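Local coordinates for protein cystalysin (Treponema denticola, PDB 1C7N) that binds pyridoxal-5'-phosphate as a member of the aminotransferase class I and II family with the fold-type I architecture, at residues A[172-183]-A[206-217]. Numbering follows the deposited sequence.
Sequences SPHNPVGRVWKK and HFDLIMPGYEHT. With PLP (pyridoxal-5'-phosphate), chain I.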
ATOM      1  N   SER A 172      21.188   0.078   9.077  1.00 12.42           N
ATOM      2  CA  SER A 172      22.317   0.954   8.761  1.00 13.08           C
ATOM      3  C   SER A 172      21.957   2.155   7.882  1.00 12.86           C
ATOM      4  O   SER A 172      21.642   1.981   6.703  1.00 14.29           O
ATOM      5  CB  SER A 172      23.399   0.115   8.064  1.00 12.46           C
ATOM      6  OG  SER A 172      24.429   0.918   7.531  1.00 12.56           O
ATOM      7  N   PRO A 173      22.007   3.386   8.434  1.00 13.58           N
ATOM      8  CA  PRO A 173      22.368   3.749   9.811  1.00 12.32           C
ATOM      9  C   PRO A 173      21.492   3.007  10.814  1.00 12.34           C
ATOM     10  O   PRO A 173      20.366   2.613  10.491  1.00 10.98           O
ATOM     11  CB  PRO A 173      22.138   5.254   9.843  1.00 12.95           C
ATOM     12  CG  PRO A 173      22.468   5.662   8.436  1.00 14.75           C
ATOM     13  CD  PRO A 173      21.758   4.597   7.633  1.00 13.61           C
ATOM     14  N   HIS A 174      22.011   2.832  12.027  1.00 11.54           N
ATOM     15  CA  HIS A 174      21.304   2.104  13.074  1.00 11.28           C
ATOM     16  C   HIS A 174      20.421   2.956  13.988  1.00 12.27           C
ATOM     17  O   HIS A 174      20.917   3.764  14.778  1.00 11.56           O
ATOM     18  CB  HIS A 174      22.319   1.333  13.925  1.00 10.64           C
ATOM     19  CG  HIS A 174      21.705   0.279  14.792  1.00  7.96           C
ATOM     20  ND1 HIS A 174      21.795  -1.069  14.503  1.00  8.57           N
ATOM     21  CD2 HIS A 174      20.983   0.371  15.931  1.00  8.32           C
ATOM     22  CE1 HIS A 174      21.154  -1.756  15.429  1.00  7.62           C
ATOM     23  NE2 HIS A 174      20.652  -0.910  16.308  1.00  7.96           N
ATOM     24  N   ASN A 175      19.110   2.757  13.861  1.00 12.14           N
ATOM     25  CA  ASN A 175      18.095   3.440  14.668  1.00 12.04           C
ATOM     26  C   ASN A 175      17.993   2.530  15.889  1.00 11.68           C
ATOM     27  O   ASN A 175      17.863   1.313  15.736  1.00 13.72           O
ATOM     28  CB  ASN A 175      16.767   3.461  13.887  1.00 12.68           C
ATOM     29  CG  ASN A 175      15.606   4.070  14.673  1.00 14.96           C
ATOM     30  OD1 ASN A 175      15.712   4.354  15.865  1.00 13.66           O
ATOM     31  ND2 ASN A 175      14.476   4.261  13.991  1.00 14.21           N
ATOM     32  N   PRO A 176      17.961   3.094  17.110  1.00 11.13           N
ATOM     33  CA  PRO A 176      17.988   4.489  17.559  1.00  9.96           C
ATOM     34  C   PRO A 176      19.300   5.096  18.066  1.00 10.44           C
ATOM     35  O   PRO A 176      19.289   6.218  18.566  1.00 11.19           O
ATOM     36  CB  PRO A 176      16.954   4.472  18.660  1.00  9.98           C
ATOM     37  CG  PRO A 176      17.354   3.204  19.383  1.00 11.51           C
ATOM     38  CD  PRO A 176      17.644   2.208  18.250  1.00 11.41           C
ATOM     39  N   VAL A 177      20.418   4.385  17.963  1.00 10.71           N
ATOM     40  CA  VAL A 177      21.679   4.933  18.471  1.00 11.92           C
ATOM     41  C   VAL A 177      22.400   5.895  17.526  1.00 12.61           C
ATOM     42  O   VAL A 177      23.394   6.525  17.905  1.00 11.54           O
ATOM     43  CB  VAL A 177      22.642   3.800  18.880  1.00 13.53           C
ATOM     44  CG1 VAL A 177      21.954   2.908  19.909  1.00 14.25           C
ATOM     45  CG2 VAL A 177      23.073   2.994  17.657  1.00 12.22           C
ATOM     46  N   GLY A 178      21.901   6.017  16.299  1.00 11.82           N
ATOM     47  CA  GLY A 178      22.516   6.928  15.345  1.00 12.09           C
ATOM     48  C   GLY A 178      23.868   6.536  14.772  1.00 12.87           C
ATOM     49  O   GLY A 178      24.595   7.396  14.263  1.00 14.10           O
ATOM     50  N   ARG A 179      24.217   5.254  14.841  1.00 12.83           N
ATOM     51  CA  ARG A 179      25.497   4.793  14.301  1.00 12.78           C
ATOM     52  C   ARG A 179      25.498   4.657  12.779  1.00 13.47           C
ATOM     53  O   ARG A 179      24.539   4.151  12.184  1.00 13.06           O
ATOM     54  CB  ARG A 179      25.886   3.428  14.889  1.00 13.48           C
ATOM     55  CG  ARG A 179      26.620   3.436  16.238  1.00 11.95           C
ATOM     56  CD  ARG A 179      27.865   4.321  16.230  1.00 13.83           C
ATOM     57  NE  ARG A 179      28.696   4.157  15.042  1.00 13.43           N
ATOM     58  CZ  ARG A 179      29.599   3.197  14.868  1.00 14.58           C
ATOM     59  NH1 ARG A 179      29.808   2.290  15.812  1.00 15.18           N
ATOM     60  NH2 ARG A 179      30.297   3.146  13.740  1.00 15.29           N
ATOM     61  N   VAL A 180      26.573   5.132  12.159  1.00 12.59           N
ATOM     62  CA  VAL A 180      26.775   4.998  10.722  1.00 13.46           C
ATOM     63  C   VAL A 180      27.996   4.086  10.695  1.00 13.68           C
ATOM     64  O   VAL A 180      29.103   4.507  11.020  1.00 13.80           O
ATOM     65  CB  VAL A 180      27.100   6.339  10.036  1.00 13.69           C
ATOM     66  CG1 VAL A 180      27.624   6.083   8.626  1.00 14.97           C
ATOM     67  CG2 VAL A 180      25.846   7.207   9.968  1.00 12.69           C
ATOM     68  N   TRP A 181      27.778   2.830  10.329  1.00 13.54           N
ATOM     69  CA  TRP A 181      28.832   1.820  10.326  1.00 13.51           C
ATOM     70  C   TRP A 181      30.071   2.094   9.490  1.00 14.02           C
ATOM     71  O   TRP A 181      29.985   2.425   8.306  1.00 12.92           O
ATOM     72  CB  TRP A 181      28.223   0.469   9.948  1.00 12.64           C
ATOM     73  CG  TRP A 181      27.049   0.134  10.811  1.00 12.61           C
ATOM     74  CD1 TRP A 181      25.744   0.036  10.424  1.00 11.32           C
ATOM     75  CD2 TRP A 181      27.070  -0.104  12.226  1.00 11.47           C
ATOM     76  NE1 TRP A 181      24.949  -0.246  11.512  1.00 11.92           N
ATOM     77  CE2 TRP A 181      25.741  -0.338  12.633  1.00 10.78           C
ATOM     78  CE3 TRP A 181      28.087  -0.139  13.193  1.00 11.92           C
ATOM     79  CZ2 TRP A 181      25.394  -0.605  13.962  1.00 12.05           C
ATOM     80  CZ3 TRP A 181      27.745  -0.405  14.520  1.00 10.72           C
ATOM     81  CH2 TRP A 181      26.408  -0.633  14.890  1.00 13.25           C
ATOM     82  N   LYS A 182      31.231   1.945  10.123  1.00 14.20           N
ATOM     83  CA  LYS A 182      32.497   2.176   9.440  1.00 17.01           C
ATOM     84  C   LYS A 182      32.815   1.032   8.488  1.00 16.67           C
ATOM     85  O   LYS A 182      32.308  -0.078   8.647  1.00 15.68           O
ATOM     86  CB  LYS A 182      33.630   2.342  10.462  1.00 18.61           C
ATOM     87  CG  LYS A 182      33.604   3.679  11.196  1.00 20.11           C
ATOM     88  CD  LYS A 182      34.892   3.922  11.971  1.00 25.00           C
ATOM     89  CE  LYS A 182      34.776   3.500  13.421  1.00 25.39           C
ATOM     90  NZ  LYS A 182      33.865   4.405  14.181  1.00 27.11           N
ATOM     91  N   LYS A 183      33.655   1.309   7.497  1.00 17.89           N
ATOM     92  CA  LYS A 183      34.031   0.303   6.513  1.00 19.68           C
ATOM     93  C   LYS A 183      34.671  -0.939   7.114  1.00 20.03           C
ATOM     94  O   LYS A 183      34.420  -2.052   6.647  1.00 20.14           O
ATOM     95  CB  LYS A 183      34.956   0.920   5.460  1.00 21.32           C
ATOM     96  CG  LYS A 183      34.196   1.523   4.275  1.00 24.28           C
ATOM     97  CD  LYS A 183      35.087   2.398   3.405  1.00 26.65           C
ATOM     98  CE  LYS A 183      34.498   2.562   2.006  1.00 28.75           C
ATOM     99  NZ  LYS A 183      33.089   3.050   2.009  1.00 29.31           N
ATOM    100  N   HIS A 206      17.597   5.088   6.406  1.00 12.35           N
ATOM    101  CA  HIS A 206      18.162   6.349   6.872  1.00 12.31           C
ATOM    102  C   HIS A 206      19.476   6.688   6.171  1.00 12.33           C
ATOM    103  O   HIS A 206      20.195   7.583   6.624  1.00 11.66           O
ATOM    104  CB  HIS A 206      18.470   6.301   8.373  1.00 11.54           C
ATOM    105  CG  HIS A 206      17.269   6.149   9.254  1.00 10.64           C
ATOM    106  ND1 HIS A 206      16.797   4.921   9.665  1.00 11.61           N
ATOM    107  CD2 HIS A 206      16.487   7.074   9.856  1.00 10.96           C
ATOM    108  CE1 HIS A 206      15.782   5.098  10.491  1.00 11.02           C
ATOM    109  NE2 HIS A 206      15.573   6.395  10.624  1.00 12.08           N
ATOM    110  N   PHE A 207      19.811   6.011   5.076  1.00 12.69           N
ATOM    111  CA  PHE A 207      21.113   6.300   4.478  1.00 12.76           C
ATOM    112  C   PHE A 207      21.360   7.670   3.838  1.00 12.71           C
ATOM    113  O   PHE A 207      22.495   7.967   3.469  1.00 11.63           O
ATOM    114  CB  PHE A 207      21.580   5.146   3.550  1.00 11.81           C
ATOM    115  CG  PHE A 207      20.874   5.055   2.214  1.00 12.69           C
ATOM    116  CD1 PHE A 207      21.282   4.093   1.288  1.00 13.42           C
ATOM    117  CD2 PHE A 207      19.831   5.903   1.871  1.00 12.66           C
ATOM    118  CE1 PHE A 207      20.660   3.976   0.038  1.00 14.12           C
ATOM    119  CE2 PHE A 207      19.204   5.795   0.622  1.00 14.23           C
ATOM    120  CZ  PHE A 207      19.621   4.831  -0.292  1.00 11.72           C
ATOM    121  N   ASP A 208      20.333   8.515   3.733  1.00 12.67           N
ATOM    122  CA  ASP A 208      20.530   9.858   3.176  1.00 13.05           C
ATOM    123  C   ASP A 208      20.627  10.880   4.303  1.00 12.62           C
ATOM    124  O   ASP A 208      20.949  12.045   4.065  1.00 13.80           O
ATOM    125  CB  ASP A 208      19.373  10.286   2.268  1.00 12.53           C
ATOM    126  CG  ASP A 208      19.198   9.382   1.075  1.00 14.28           C
ATOM    127  OD1 ASP A 208      20.199   9.093   0.391  1.00 16.58           O
ATOM    128  OD2 ASP A 208      18.050   8.971   0.814  1.00 14.20           O
ATOM    129  N   LEU A 209      20.331  10.447   5.526  1.00 12.06           N
ATOM    130  CA  LEU A 209      20.360  11.335   6.684  1.00 10.67           C
ATOM    131  C   LEU A 209      21.619  11.117   7.513  1.00 12.07           C
ATOM    132  O   LEU A 209      21.577  10.551   8.612  1.00 11.82           O
ATOM    133  CB  LEU A 209      19.099  11.112   7.532  1.00 10.29           C
ATOM    134  CG  LEU A 209      17.798  11.472   6.799  1.00 10.35           C
ATOM    135  CD1 LEU A 209      16.604  10.805   7.463  1.00  9.41           C
ATOM    136  CD2 LEU A 209      17.625  12.979   6.766  1.00  8.88           C
ATOM    137  N   ILE A 210      22.739  11.580   6.966  1.00 12.26           N
ATOM    138  CA  ILE A 210      24.044  11.447   7.607  1.00 13.53           C
ATOM    139  C   ILE A 210      24.534  12.808   8.092  1.00 13.48           C
ATOM    140  O   ILE A 210      24.427  13.803   7.374  1.00 13.17           O
ATOM    141  CB  ILE A 210      25.083  10.880   6.611  1.00 13.97           C
ATOM    142  CG1 ILE A 210      24.532   9.617   5.942  1.00 14.99           C
ATOM    143  CG2 ILE A 210      26.395  10.579   7.332  1.00 14.89           C
ATOM    144  CD1 ILE A 210      24.189   8.500   6.911  1.00 14.10           C
ATOM    145  N   MET A 211      25.068  12.856   9.309  1.00 13.67           N
ATOM    146  CA  MET A 211      25.574  14.113   9.845  1.00 13.48           C
ATOM    147  C   MET A 211      26.925  14.431   9.204  1.00 14.35           C
ATOM    148  O   MET A 211      27.636  13.531   8.750  1.00 14.01           O
ATOM    149  CB  MET A 211      25.724  14.035  11.369  1.00 13.92           C
ATOM    150  CG  MET A 211      24.406  13.913  12.116  1.00 14.29           C
ATOM    151  SD  MET A 211      23.263  15.262  11.747  1.00 17.06           S
ATOM    152  CE  MET A 211      22.129  14.437  10.622  1.00 14.35           C
ATOM    153  N   PRO A 212      27.290  15.721   9.146  1.00 14.88           N
ATOM    154  CA  PRO A 212      28.559  16.155   8.556  1.00 16.28           C
ATOM    155  C   PRO A 212      29.760  15.376   9.088  1.00 17.00           C
ATOM    156  O   PRO A 212      29.864  15.119  10.287  1.00 17.20           O
ATOM    157  CB  PRO A 212      28.621  17.631   8.934  1.00 16.19           C
ATOM    158  CG  PRO A 212      27.174  18.029   8.885  1.00 15.05           C
ATOM    159  CD  PRO A 212      26.515  16.883   9.619  1.00 14.95           C
ATOM    160  N   GLY A 213      30.657  14.995   8.182  1.00 17.88           N
ATOM    161  CA  GLY A 213      31.844  14.257   8.571  1.00 18.53           C
ATOM    162  C   GLY A 213      31.745  12.750   8.399  1.00 19.51           C
ATOM    163  O   GLY A 213      32.742  12.087   8.110  1.00 20.31           O
ATOM    164  N   TYR A 214      30.550  12.198   8.570  1.00 18.36           N
ATOM    165  CA  TYR A 214      30.383  10.762   8.435  1.00 17.42           C
ATOM    166  C   TYR A 214      30.034  10.353   7.011  1.00 17.41           C
ATOM    167  O   TYR A 214      29.524  11.158   6.229  1.00 16.92           O
ATOM    168  CB  TYR A 214      29.336  10.267   9.432  1.00 16.58           C
ATOM    169  CG  TYR A 214      29.732  10.627  10.840  1.00 15.56           C
ATOM    170  CD1 TYR A 214      29.280  11.806  11.434  1.00 16.69           C
ATOM    171  CD2 TYR A 214      30.650   9.844  11.543  1.00 15.59           C
ATOM    172  CE1 TYR A 214      29.739  12.200  12.691  1.00 16.22           C
ATOM    173  CE2 TYR A 214      31.115  10.228  12.797  1.00 16.14           C
ATOM    174  CZ  TYR A 214      30.658  11.405  13.363  1.00 17.33           C
ATOM    175  OH  TYR A 214      31.137  11.790  14.590  1.00 16.68           O
ATOM    176  N   GLU A 215      30.337   9.100   6.686  1.00 17.84           N
ATOM    177  CA  GLU A 215      30.106   8.558   5.353  1.00 18.87           C
ATOM    178  C   GLU A 215      29.395   7.214   5.415  1.00 17.22           C
ATOM    179  O   GLU A 215      29.884   6.283   6.052  1.00 16.45           O
ATOM    180  CB  GLU A 215      31.445   8.348   4.633  1.00 21.06           C
ATOM    181  CG  GLU A 215      32.396   9.535   4.626  1.00 25.70           C
ATOM    182  CD  GLU A 215      31.934  10.663   3.729  1.00 28.70           C
ATOM    183  OE1 GLU A 215      31.295  10.381   2.690  1.00 30.64           O
ATOM    184  OE2 GLU A 215      32.226  11.832   4.056  1.00 31.37           O
ATOM    185  N   HIS A 216      28.257   7.105   4.737  1.00 16.06           N
ATOM    186  CA  HIS A 216      27.519   5.851   4.703  1.00 15.87           C
ATOM    187  C   HIS A 216      28.042   4.961   3.580  1.00 16.12           C
ATOM    188  O   HIS A 216      28.367   5.435   2.491  1.00 16.41           O
ATOM    189  CB  HIS A 216      26.023   6.102   4.491  1.00 16.09           C
ATOM    190  CG  HIS A 216      25.205   4.846   4.416  1.00 17.36           C
ATOM    191  ND1 HIS A 216      25.048   4.127   3.251  1.00 17.27           N
ATOM    192  CD2 HIS A 216      24.539   4.158   5.374  1.00 16.96           C
ATOM    193  CE1 HIS A 216      24.322   3.050   3.494  1.00 16.22           C
ATOM    194  NE2 HIS A 216      24.000   3.046   4.775  1.00 18.34           N
ATOM    195  N   THR A 217      28.129   3.670   3.864  1.00 15.54           N
ATOM    196  CA  THR A 217      28.581   2.693   2.886  1.00 14.98           C
ATOM    197  C   THR A 217      27.461   1.681   2.687  1.00 14.79           C
ATOM    198  O   THR A 217      27.082   0.982   3.626  1.00 14.73           O
ATOM    199  CB  THR A 217      29.828   1.933   3.381  1.00 15.08           C
ATOM    200  OG1 THR A 217      30.912   2.853   3.571  1.00 13.86           O
ATOM    201  CG2 THR A 217      30.234   0.867   2.367  1.00 15.39           C
TER
HETATM  202  N1  PLP I 400      13.186   0.964   9.170  1.00 18.15           N
HETATM  203  C2  PLP I 400      13.711   1.804  10.172  1.00 18.53           C
HETATM  204  C2A PLP I 400      15.030   1.347  10.768  1.00 17.94           C
HETATM  205  C3  PLP I 400      12.974   3.043  10.430  1.00 19.11           C
HETATM  206  O3  PLP I 400      13.456   3.736  11.463  1.00 20.43           O
HETATM  207  C4  PLP I 400      11.834   3.355   9.652  1.00 20.03           C
HETATM  208  C4A PLP I 400      11.126   4.625   9.810  1.00 19.47           C
HETATM  209  C5  PLP I 400      11.407   2.386   8.593  1.00 20.72           C
HETATM  210  C6  PLP I 400      12.077   1.212   8.400  1.00 18.41           C
HETATM  211  C5A PLP I 400      10.427   2.926   7.555  1.00 23.70           C
HETATM  212  O4P PLP I 400       9.222   2.326   7.286  1.00 28.26           O
HETATM  213  P   PLP I 400       8.428   3.041   6.060  1.00 28.09           P
HETATM  214  O1P PLP I 400       7.087   2.481   6.203  1.00 32.15           O
HETATM  215  O2P PLP I 400       9.092   2.620   4.762  1.00 29.74           O
HETATM  216  O3P PLP I 400       8.441   4.499   6.216  1.00 29.26           O
HETATM  217  O   HOH W   1      25.216  -0.235   5.259  1.00 14.04           O
HETATM  218  O   HOH W   2      18.727   2.732   8.149  1.00 11.54           O
HETATM  219  O   HOH W   3      27.748   2.786   6.530  1.00 15.79           O
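Pro173, which follows a cis peptide bond, lays its ring against the turn that begins at His206, with CD 3.4 Å from the His206 carbonyl carbon. The neighbouring ring carbon, Pro173 CG, meets Ile210 CD1 at 3.7 Å, the two side chains crossing at about a right angle. That methyl also touches Val180 CG2, so a single methyl of Ile210 packs against both Pro173 and Val180. Val180 points its other branch, CG1, at the backbone carbonyl of Glu215.

His216 shows how a ring can be fixed from several directions. With CG anti to the backbone N (chi1 179°), the imidazole reaches back to Ser172 and gives NE2-H to Ser172 O at 3.2 Å, a bent bond (144°) that arrives from above the carbonyl plane. Phe207 CB sits over the centre of one ring face, and a water lies over the opposite face, displaced toward the rim. Further along, Lys183 NZ donates to Thr217 OG1 at 2.7 Å, while waters link Ser172 OG to Thr217 O and Trp181 O to Thr217 N.

At the cofactor end, the Asn175 amide stands nearly perpendicular to the His206 imidazole (89°), its ND2 approaching His206 CE1 obliquely at 3.8 Å; Arg369 holds OD1. Loops following neighbouring parallel strands, 165-171 and 199-203, thus meet beside the cofactor pocket, as in the large domain of fold-type I pyridoxal-5'-phosphate enzymes.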